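Local atomic coordinates of caspase recruitment domain-containing protein 19 (Homo sapiens, PDB entry 4FH0), a protein that helps to inhibit the effects of BCL10-induced activation of NF-kappa-B and, through its caspase recruitment domain (CARD), the part present here, associates with BCL10. Residues 7-11 with 78-82; 24-29 with 59-63; 31-36 with 83-88. The protein carries 2 engineered substitutions. All coordinates share one frame; numbering follows the deposited sequence.

In the fold
All three contacts tie together helices of one CARD bundle. Interactions 1 and 3 share helix 75-88: its earlier turns meet helix 7-18, its last turns helix 26-37. Their centres are about 12 Å apart, and they touch where Ile32 CG2 meets Phe81 CE1 at 4.0 Å. Interactions 2 and 3 share helix 26-37, again with about 12 Å between centres, and meet through the packing of Leu24 on Leu85 and Ile32. Interactions 1 and 2 lie on opposite sides of the chain's centre, about 17 Å between their centres. Interaction 1 holds the redox-active Cys8-Cys78 pair and a bound sulfate; the side chain of Arg83, in interaction 3, comes within about 5 Å of a sulfate.

Interaction 1: residues 7-11 with 78-82; sequences YCDRL and CQEFY. With SO4 (sulfate ion), chain C.
Tyr7 and Tyr82 each set CG beside the backbone N (chi1 -81° and -82°), swinging their rings between the two helices, where they meet obliquely, planes 43° apart, CD1 of Tyr7 3.6 Å from CD1 of Tyr82. Gln79 lies over one face of the Tyr7 ring in a CH-pi contact, its CA 3.9 Å from the ring centroid. The Arg10 chain bends at chi3 and lays its guanidinium on the Tyr82 ring, a cation-pi stack with CZ 4.5 Å from the centroid. Arginine suits this place: while one face stacks, NH1 reaches sulfate O1 and O2, NH2 reaches O1, and NE bonds Ser98. Tyr7 OH donates to sulfate O2 at 2.9 Å; His93 and Arg99 also hold the ion, probably from the crystallisation liquor. Tyr82 OH bonds Asp14. Replacing Tyr7 by an alanine would probably open a gap beside Gln79 and Tyr82 and leave sulfate O2 without its hydroxyl donor. Deeper in, Leu11 CD1 packs on Phe81 CE2 at 3.7 Å, and Leu11 CD2 on Cys78 SG. Cys8 has two conformers; in one, its SG lies unbonded, 3.9 Å from Cys78 SG, but the two can form a redox-active disulfide bridging helices 7-18 and 75-88 of this six-helix CARD bundle.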
loop_
_atom_site.group_PDB
_atom_site.type_symbol
_atom_site.label_atom_id
_atom_site.label_comp_id
_atom_site.label_asym_id
_atom_site.label_seq_id
_atom_site.Cartn_x
_atom_site.Cartn_y
_atom_site.Cartn_z
ATOM N N TYR A 7 -1.977 9.382 -9.749
ATOM C CA TYR A 7 -1.518 8.500 -8.688
ATOM C C TYR A 7 -1.567 7.038 -9.087
ATOM O O TYR A 7 -0.747 6.270 -8.614
ATOM C CB TYR A 7 -2.313 8.692 -7.406
ATOM C CG TYR A 7 -1.845 9.865 -6.603
ATOM C CD1 TYR A 7 -0.703 9.770 -5.832
ATOM C CD2 TYR A 7 -2.546 11.048 -6.594
ATOM C CE1 TYR A 7 -0.256 10.791 -5.093
ATOM C CE2 TYR A 7 -2.103 12.123 -5.830
ATOM C CZ TYR A 7 -0.941 11.974 -5.082
ATOM O OH TYR A 7 -0.461 12.993 -4.302
ATOM N N CYS A 8 -2.536 6.626 -9.899
ATOM C CA CYS A 8 -2.619 5.256 -10.443
ATOM C C CYS A 8 -1.393 4.947 -11.275
ATOM O O CYS A 8 -0.787 3.893 -11.179
ATOM C CB CYS A 8 -3.849 5.068 -11.337
ATOM S SG CYS A 8 -5.427 5.081 -10.481
ATOM N N ASP A 9 -1.033 5.883 -12.149
ATOM C CA ASP A 9 0.180 5.685 -12.958
ATOM C C ASP A 9 1.421 5.587 -12.080
ATOM O O ASP A 9 2.292 4.745 -12.309
ATOM C CB ASP A 9 0.420 6.821 -13.968
ATOM C CG ASP A 9 -0.658 6.963 -14.980
ATOM O OD1 ASP A 9 -1.129 5.939 -15.517
ATOM O OD2 ASP A 9 -1.018 8.138 -15.240
ATOM N N ARG A 10 1.494 6.422 -11.053
ATOM C CA ARG A 10 2.633 6.372 -10.149
ATOM C C ARG A 10 2.710 5.007 -9.480
ATOM O O ARG A 10 3.781 4.399 -9.389
ATOM C CB ARG A 10 2.539 7.479 -9.093
ATOM C CG ARG A 10 2.759 8.860 -9.672
ATOM C CD ARG A 10 2.781 9.936 -8.591
ATOM N NE ARG A 10 3.881 9.711 -7.672
ATOM C CZ ARG A 10 3.973 10.211 -6.447
ATOM N NH1 ARG A 10 3.034 11.009 -5.962
ATOM N NH2 ARG A 10 5.019 9.894 -5.713
ATOM N N LEU A 11 1.576 4.509 -9.006
ATOM C CA LEU A 11 1.576 3.240 -8.287
ATOM C C LEU A 11 2.009 2.092 -9.192
ATOM O O LEU A 11 2.770 1.212 -8.766
ATOM C CB LEU A 11 0.218 2.948 -7.646
ATOM C CG LEU A 11 0.270 1.843 -6.587
ATOM C CD1 LEU A 11 1.248 2.187 -5.457
ATOM C CD2 LEU A 11 -1.105 1.561 -6.036
ATOM N N CYS A 78 -5.365 5.153 -4.663
ATOM C CA CYS A 78 -3.931 5.220 -4.866
ATOM C C CYS A 78 -3.353 6.456 -4.146
ATOM O O CYS A 78 -2.293 6.385 -3.550
ATOM C CB CYS A 78 -3.619 5.225 -6.361
ATOM S SG CYS A 78 -4.026 3.653 -7.190
ATOM N N GLN A 79 -4.030 7.575 -4.229
ATOM C CA GLN A 79 -3.601 8.772 -3.507
ATOM C C GLN A 79 -3.521 8.523 -2.001
ATOM O O GLN A 79 -2.536 8.889 -1.353
ATOM C CB GLN A 79 -4.563 9.922 -3.800
ATOM C CG GLN A 79 -4.176 11.196 -3.078
ATOM C CD GLN A 79 -4.958 12.423 -3.539
ATOM O OE1 GLN A 79 -5.981 12.325 -4.218
ATOM N NE2 GLN A 79 -4.461 13.590 -3.175
ATOM N N GLU A 80 -4.540 7.875 -1.444
ATOM C CA GLU A 80 -4.540 7.585 -0.021
ATOM C C GLU A 80 -3.408 6.640 0.341
ATOM O O GLU A 80 -2.819 6.772 1.404
ATOM C CB GLU A 80 -5.898 7.026 0.418
ATOM C CG GLU A 80 -7.037 8.016 0.263
ATOM C CD GLU A 80 -6.882 9.255 1.142
ATOM O OE1 GLU A 80 -6.242 9.187 2.214
ATOM O OE2 GLU A 80 -7.419 10.307 0.760
ATOM N N PHE A 81 -3.108 5.680 -0.527
ATOM C CA PHE A 81 -1.982 4.804 -0.273
ATOM C C PHE A 81 -0.690 5.611 -0.143
ATOM O O PHE A 81 0.105 5.369 0.759
ATOM C CB PHE A 81 -1.832 3.742 -1.362
ATOM C CG PHE A 81 -0.581 2.954 -1.216
ATOM C CD1 PHE A 81 -0.487 1.938 -0.280
ATOM C CD2 PHE A 81 0.521 3.244 -1.996
ATOM C CE1 PHE A 81 0.702 1.216 -0.136
ATOM C CE2 PHE A 81 1.704 2.558 -1.819
ATOM C CZ PHE A 81 1.793 1.535 -0.903
ATOM N N TYR A 82 -0.451 6.559 -1.053
ATOM C CA TYR A 82 0.775 7.350 -0.972
ATOM C C TYR A 82 0.837 8.153 0.310
ATOM O O TYR A 82 1.906 8.306 0.891
ATOM C CB TYR A 82 0.965 8.241 -2.191
ATOM C CG TYR A 82 1.560 7.461 -3.348
ATOM C CD1 TYR A 82 0.763 6.877 -4.315
ATOM C CD2 TYR A 82 2.924 7.281 -3.451
ATOM C CE1 TYR A 82 1.321 6.145 -5.348
ATOM C CE2 TYR A 82 3.487 6.566 -4.495
ATOM C CZ TYR A 82 2.691 5.986 -5.433
ATOM O OH TYR A 82 3.236 5.233 -6.463
HETATM S S SO4 C . 3.118 11.877 -2.367
HETATM O O1 SO4 C . 3.886 10.772 -2.950
HETATM O O2 SO4 C . 2.243 12.449 -3.385
HETATM O O3 SO4 C . 2.362 11.424 -1.205
HETATM O O4 SO4 C . 4.054 12.920 -1.906
#

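Interaction 2: residues 24-29 with 59-63; sequences LSEQQV and LRVRL
Glu26 and Arg62 form a two-pronged salt bridge. NH2 of Arg62 donates to Glu26 OE1 over 2.8 Å, NH1 of Arg62 to Glu26 OE2 over 3.0 Å, and both bonds are nearly straight. Each carboxylate oxygen uses its syn lone pair, and the two flat groups meet end-on, almost coplanar, 21° apart. Beside this pair runs an apolar seam. Leu59 divides its two methyls: CD1 packs on Val29 CG2 at 3.9 Å, while CD2 lies 3.5 Å from Leu24 O and close to Glu26 N, against the start of the helix. Val29 CG2 also touches Leu63 CD2 at 3.9 Å, and Leu63 meets Leu24 CD1. Branched aliphatic side chains suit these places; Leu59 serves different neighbours with its two methyls.

Further out, the Glu26 chain bends at chi2 (74°), which turns its carboxylate across to the other helix. Arg62 is steadied by backbone carbonyls earlier in the chain: NE bonds Ala57 O, NH1 has a second acceptor in Phe52 O, and Leu59 CA lies over a face of the guanidinium. Asp30 lies close to Glu26 OE2, a like-charge neighbour whose repulsion the Arg62 bridge probably helps to offset. Ser25 and Gln28 form a capping box: Gln28 N donates to Ser25 OG at 3.1 Å, and Ser25 N to Gln28 OE1 at 2.9 Å. Serine fits the N-cap because its short hydroxyl can accept from Gln28 N, a first-turn amide with no backbone acceptor inside the helix, which probably helps fix the start of helix 26-37 and so the place of Glu26.

The contact thus joins the beginnings of helices 26-37 and 59-73; Phe52 O ties Arg62 to the end of helix 46-52, and Leu24 reaches Ala89, just beyond helix 75-88.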
loop_
_atom_site.group_PDB
_atom_site.type_symbol
_atom_site.label_atom_id
_atom_site.label_comp_id
_atom_site.label_asym_id
_atom_site.label_seq_id
_atom_site.Cartn_x
_atom_site.Cartn_y
_atom_site.Cartn_z
ATOM N N LEU A 24 9.456 -2.973 2.509
ATOM C CA LEU A 24 8.479 -2.720 3.543
ATOM C C LEU A 24 8.495 -3.887 4.519
ATOM O O LEU A 24 8.541 -5.057 4.128
ATOM C CB LEU A 24 7.084 -2.557 2.947
ATOM C CG LEU A 24 6.832 -1.227 2.255
ATOM C CD1 LEU A 24 5.581 -1.307 1.411
ATOM C CD2 LEU A 24 6.713 -0.124 3.293
ATOM N N SER A 25 8.466 -3.559 5.800
ATOM C CA SER A 25 8.351 -4.569 6.839
ATOM C C SER A 25 6.901 -4.886 7.152
ATOM O O SER A 25 5.999 -4.116 6.822
ATOM C CB SER A 25 9.017 -4.099 8.115
ATOM O OG SER A 25 8.265 -3.053 8.685
ATOM N N GLU A 26 6.691 -5.991 7.860
ATOM C CA GLU A 26 5.353 -6.350 8.279
ATOM C C GLU A 26 4.732 -5.227 9.108
ATOM O O GLU A 26 3.566 -4.892 8.919
ATOM C CB GLU A 26 5.365 -7.658 9.065
ATOM C CG GLU A 26 3.991 -8.130 9.508
ATOM C CD GLU A 26 3.176 -8.682 8.364
ATOM O OE1 GLU A 26 3.710 -9.524 7.625
ATOM O OE2 GLU A 26 2.004 -8.271 8.186
ATOM N N GLN A 27 5.497 -4.665 10.042
ATOM C CA GLN A 27 4.938 -3.597 10.869
ATOM C C GLN A 27 4.546 -2.402 10.029
ATOM O O GLN A 27 3.514 -1.805 10.283
ATOM C CB GLN A 27 5.906 -3.179 11.976
ATOM C CG GLN A 27 6.131 -4.254 13.025
ATOM C CD GLN A 27 4.911 -4.485 13.939
ATOM O OE1 GLN A 27 3.903 -3.800 13.837
ATOM N NE2 GLN A 27 5.025 -5.450 14.851
ATOM N N GLN A 28 5.357 -2.025 9.045
ATOM C CA GLN A 28 4.978 -0.881 8.207
ATOM C C GLN A 28 3.714 -1.178 7.420
ATOM O O GLN A 28 2.823 -0.338 7.325
ATOM C CB GLN A 28 6.125 -0.496 7.258
ATOM C CG GLN A 28 7.349 0.090 7.959
ATOM C CD GLN A 28 8.527 0.220 7.011
ATOM O OE1 GLN A 28 8.858 -0.701 6.287
ATOM N NE2 GLN A 28 9.157 1.387 7.002
ATOM N N VAL A 29 3.654 -2.357 6.817
ATOM C CA VAL A 29 2.491 -2.719 6.036
ATOM C C VAL A 29 1.245 -2.744 6.929
ATOM O O VAL A 29 0.161 -2.295 6.540
ATOM C CB VAL A 29 2.702 -4.066 5.316
ATOM C CG1 VAL A 29 1.402 -4.548 4.670
ATOM C CG2 VAL A 29 3.840 -3.908 4.293
ATOM N N LEU A 59 4.301 -11.874 3.062
ATOM C CA LEU A 59 4.125 -10.435 2.985
ATOM C C LEU A 59 4.164 -9.943 1.540
ATOM O O LEU A 59 3.341 -9.114 1.155
ATOM C CB LEU A 59 5.176 -9.745 3.845
ATOM C CG LEU A 59 5.081 -8.234 3.842
ATOM C CD1 LEU A 59 3.767 -7.762 4.408
ATOM C CD2 LEU A 59 6.238 -7.689 4.650
ATOM N N ARG A 60 5.087 -10.464 0.730
ATOM C CA ARG A 60 5.192 -9.975 -0.643
ATOM C C ARG A 60 3.912 -10.286 -1.441
ATOM O O ARG A 60 3.455 -9.460 -2.243
ATOM C CB ARG A 60 6.420 -10.536 -1.358
ATOM C CG ARG A 60 6.574 -10.067 -2.808
ATOM C CD ARG A 60 8.029 -10.169 -3.308
ATOM N NE ARG A 60 8.226 -9.525 -4.613
ATOM C CZ ARG A 60 7.958 -10.103 -5.780
ATOM N NH1 ARG A 60 7.478 -11.343 -5.817
ATOM N NH2 ARG A 60 8.158 -9.444 -6.916
ATOM N N VAL A 61 3.342 -11.471 -1.227
ATOM C CA VAL A 61 2.121 -11.856 -1.922
ATOM C C VAL A 61 0.988 -10.913 -1.512
ATOM O O VAL A 61 0.253 -10.407 -2.373
ATOM C CB VAL A 61 1.762 -13.332 -1.645
ATOM C CG1 VAL A 61 0.316 -13.649 -2.091
ATOM C CG2 VAL A 61 2.751 -14.229 -2.358
ATOM N N ARG A 62 0.845 -10.667 -0.209
ATOM C CA ARG A 62 -0.169 -9.743 0.277
ATOM C C ARG A 62 0.053 -8.344 -0.293
ATOM O O ARG A 62 -0.905 -7.689 -0.690
ATOM C CB ARG A 62 -0.188 -9.737 1.799
ATOM C CG ARG A 62 -0.813 -10.983 2.372
ATOM C CD ARG A 62 -0.818 -10.957 3.873
ATOM N NE ARG A 62 0.457 -11.323 4.474
ATOM C CZ ARG A 62 1.112 -10.632 5.404
ATOM N NH1 ARG A 62 0.681 -9.448 5.804
ATOM N NH2 ARG A 62 2.234 -11.137 5.916
ATOM N N LEU A 63 1.299 -7.896 -0.367
ATOM C CA LEU A 63 1.562 -6.553 -0.904
ATOM C C LEU A 63 1.215 -6.464 -2.373
ATOM O O LEU A 63 0.641 -5.483 -2.814
ATOM C CB LEU A 63 3.016 -6.146 -0.719
ATOM C CG LEU A 63 3.351 -5.437 0.554
ATOM C CD1 LEU A 63 4.860 -5.253 0.570
ATOM C CD2 LEU A 63 2.614 -4.096 0.613
#

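Interaction 3: residues 31-36 with 83-88; sequences RIILQL and RALYIH
Arg31 and His88 are bridged by a water that donates to His88 O over 2.7 Å and accepts from Arg31 NH1 over 3.1 Å. The bridge lies in the CARD bundle at the C-terminal end of helix 75-88, against the middle of helix 26-37; segments 31-36 and 83-88 cross at 134° between their N-to-C directions, and Gln35 enters as a knob into the hole of Arg83, Ala84, Ile87 and His88. With CG anti to the backbone N (chi1 -165°) and a bend at chi2, Gln35 lays its CG against Ala84 CB at 3.8 Å and turns its amide toward the histidine. His88 NE2 donates to Gln35 OE1 over 3.2 Å; the oxygen lies near the ring plane, while the donor is tilted from the carbonyl plane. Alanine suits position 84, where the backbones come close: the CA atoms of Ile32 and Ala84 are 5.4 Å apart. Ile32 fills the inner side, its CG2 on Ala84 CB and its CD1 on Leu85 CD1, both at 3.9 Å. The hydrogen bond to Gln35 OE1 and the two covered faces should limit rotation of the His88 ring, for Ile87 CG2 covers one face and Arg31 CB stands over the centre of the other, 3.6 Å from the centroid.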
loop_
_atom_site.group_PDB
_atom_site.type_symbol
_atom_site.label_atom_id
_atom_site.label_comp_id
_atom_site.label_asym_id
_atom_site.label_seq_id
_atom_site.Cartn_x
_atom_site.Cartn_y
_atom_site.Cartn_z
ATOM N N ARG A 31 0.599 -1.039 9.571
ATOM C CA ARG A 31 0.159 0.314 9.885
ATOM C C ARG A 31 -0.456 1.010 8.677
ATOM O O ARG A 31 -1.388 1.794 8.831
ATOM C CB ARG A 31 1.312 1.136 10.426
ATOM C CG ARG A 31 1.745 0.641 11.781
ATOM C CD ARG A 31 2.972 1.330 12.236
ATOM N NE ARG A 31 3.309 0.938 13.591
ATOM C CZ ARG A 31 4.524 1.025 14.121
ATOM N NH1 ARG A 31 5.561 1.460 13.410
ATOM N NH2 ARG A 31 4.707 0.650 15.369
ATOM N N ILE A 32 0.076 0.746 7.480
ATOM C CA ILE A 32 -0.496 1.281 6.267
ATOM C C ILE A 32 -1.924 0.756 6.084
ATOM O O ILE A 32 -2.833 1.515 5.739
ATOM C CB ILE A 32 0.395 0.917 5.068
ATOM C CG1 ILE A 32 1.694 1.740 5.143
ATOM C CG2 ILE A 32 -0.314 1.182 3.761
ATOM C CD1 ILE A 32 2.808 1.272 4.207
ATOM N N ILE A 33 -2.118 -0.535 6.310
ATOM C CA ILE A 33 -3.436 -1.128 6.183
ATOM C C ILE A 33 -4.404 -0.467 7.160
ATOM O O ILE A 33 -5.544 -0.135 6.809
ATOM C CB ILE A 33 -3.366 -2.631 6.394
ATOM C CG1 ILE A 33 -2.767 -3.272 5.148
ATOM C CG2 ILE A 33 -4.752 -3.227 6.685
ATOM C CD1 ILE A 33 -2.256 -4.648 5.396
ATOM N N LEU A 34 -3.949 -0.248 8.388
ATOM C CA LEU A 34 -4.801 0.417 9.371
ATOM C C LEU A 34 -5.161 1.835 8.947
ATOM O O LEU A 34 -6.304 2.256 9.082
ATOM C CB LEU A 34 -4.156 0.399 10.732
ATOM C CG LEU A 34 -4.221 -1.011 11.315
ATOM C CD1 LEU A 34 -3.518 -1.019 12.638
ATOM C CD2 LEU A 34 -5.659 -1.474 11.467
ATOM N N GLN A 35 -4.199 2.551 8.395
ATOM C CA GLN A 35 -4.438 3.890 7.887
ATOM C C GLN A 35 -5.518 3.890 6.802
ATOM O O GLN A 35 -6.338 4.794 6.735
ATOM C CB GLN A 35 -3.142 4.447 7.310
ATOM C CG GLN A 35 -3.175 5.910 7.082
ATOM C CD GLN A 35 -3.300 6.636 8.398
ATOM O OE1 GLN A 35 -2.647 6.285 9.388
ATOM N NE2 GLN A 35 -4.148 7.614 8.426
ATOM N N LEU A 36 -5.508 2.854 5.965
ATOM C CA LEU A 36 -6.463 2.739 4.878
ATOM C C LEU A 36 -7.820 2.171 5.331
ATOM O O LEU A 36 -8.770 2.155 4.550
ATOM C CB LEU A 36 -5.889 1.848 3.795
ATOM C CG LEU A 36 -4.639 2.356 3.107
ATOM C CD1 LEU A 36 -4.062 1.275 2.177
ATOM C CD2 LEU A 36 -4.955 3.652 2.350
ATOM N N ARG A 83 -0.296 8.670 0.765
ATOM C CA ARG A 83 -0.293 9.379 2.028
ATOM C C ARG A 83 0.048 8.425 3.173
ATOM O O ARG A 83 0.850 8.748 4.050
ATOM C CB ARG A 83 -1.625 10.073 2.287
ATOM C CG ARG A 83 -1.637 10.706 3.693
ATOM C CD ARG A 83 -2.703 11.762 3.826
ATOM N NE ARG A 83 -2.965 12.150 5.217
ATOM C CZ ARG A 83 -3.855 11.541 5.996
ATOM N NH1 ARG A 83 -4.553 10.512 5.528
ATOM N NH2 ARG A 83 -4.059 11.953 7.234
ATOM N N ALA A 84 -0.523 7.228 3.161
ATOM C CA ALA A 84 -0.248 6.247 4.206
ATOM C C ALA A 84 1.219 5.832 4.206
ATOM O O ALA A 84 1.835 5.605 5.259
ATOM C CB ALA A 84 -1.158 5.019 4.025
ATOM N N LEU A 85 1.785 5.701 3.014
ATOM C CA LEU A 85 3.198 5.374 2.871
ATOM C C LEU A 85 4.087 6.481 3.425
ATOM O O LEU A 85 5.090 6.223 4.087
ATOM C CB LEU A 85 3.524 5.118 1.401
ATOM C CG LEU A 85 4.880 4.516 1.083
ATOM C CD1 LEU A 85 4.946 3.054 1.474
ATOM C CD2 LEU A 85 5.197 4.701 -0.405
ATOM N N TYR A 86 3.741 7.733 3.148
ATOM C CA TYR A 86 4.454 8.854 3.762
ATOM C C TYR A 86 4.411 8.765 5.280
ATOM O O TYR A 86 5.434 8.921 5.961
ATOM C CB TYR A 86 3.871 10.207 3.330
ATOM C CG TYR A 86 4.341 11.332 4.230
ATOM C CD1 TYR A 86 5.617 11.828 4.139
ATOM C CD2 TYR A 86 3.502 11.864 5.185
ATOM C CE1 TYR A 86 6.052 12.823 4.983
ATOM C CE2 TYR A 86 3.920 12.868 6.037
ATOM C CZ TYR A 86 5.198 13.340 5.932
ATOM O OH TYR A 86 5.648 14.344 6.753
ATOM N N ILE A 87 3.239 8.506 5.829
ATOM C CA ILE A 87 3.103 8.478 7.299
ATOM C C ILE A 87 3.931 7.355 7.933
ATOM O O ILE A 87 4.630 7.589 8.931
ATOM C CB ILE A 87 1.618 8.334 7.737
ATOM C CG1 ILE A 87 0.836 9.565 7.288
ATOM C CG2 ILE A 87 1.514 8.110 9.262
ATOM C CD1 ILE A 87 -0.648 9.411 7.424
ATOM N N HIS A 88 3.841 6.143 7.372
ATOM C CA HIS A 88 4.405 4.960 8.023
ATOM C C HIS A 88 5.703 4.401 7.444
ATOM O O HIS A 88 6.304 3.508 8.040
ATOM C CB HIS A 88 3.334 3.868 8.074
ATOM C CG HIS A 88 2.151 4.264 8.890
ATOM N ND1 HIS A 88 2.246 4.515 10.243
ATOM C CD2 HIS A 88 0.863 4.490 8.549
ATOM C CE1 HIS A 88 1.059 4.861 10.704
ATOM N NE2 HIS A 88 0.205 4.869 9.695
HETATM O O HOH W 1 5.991 2.383 10.521
#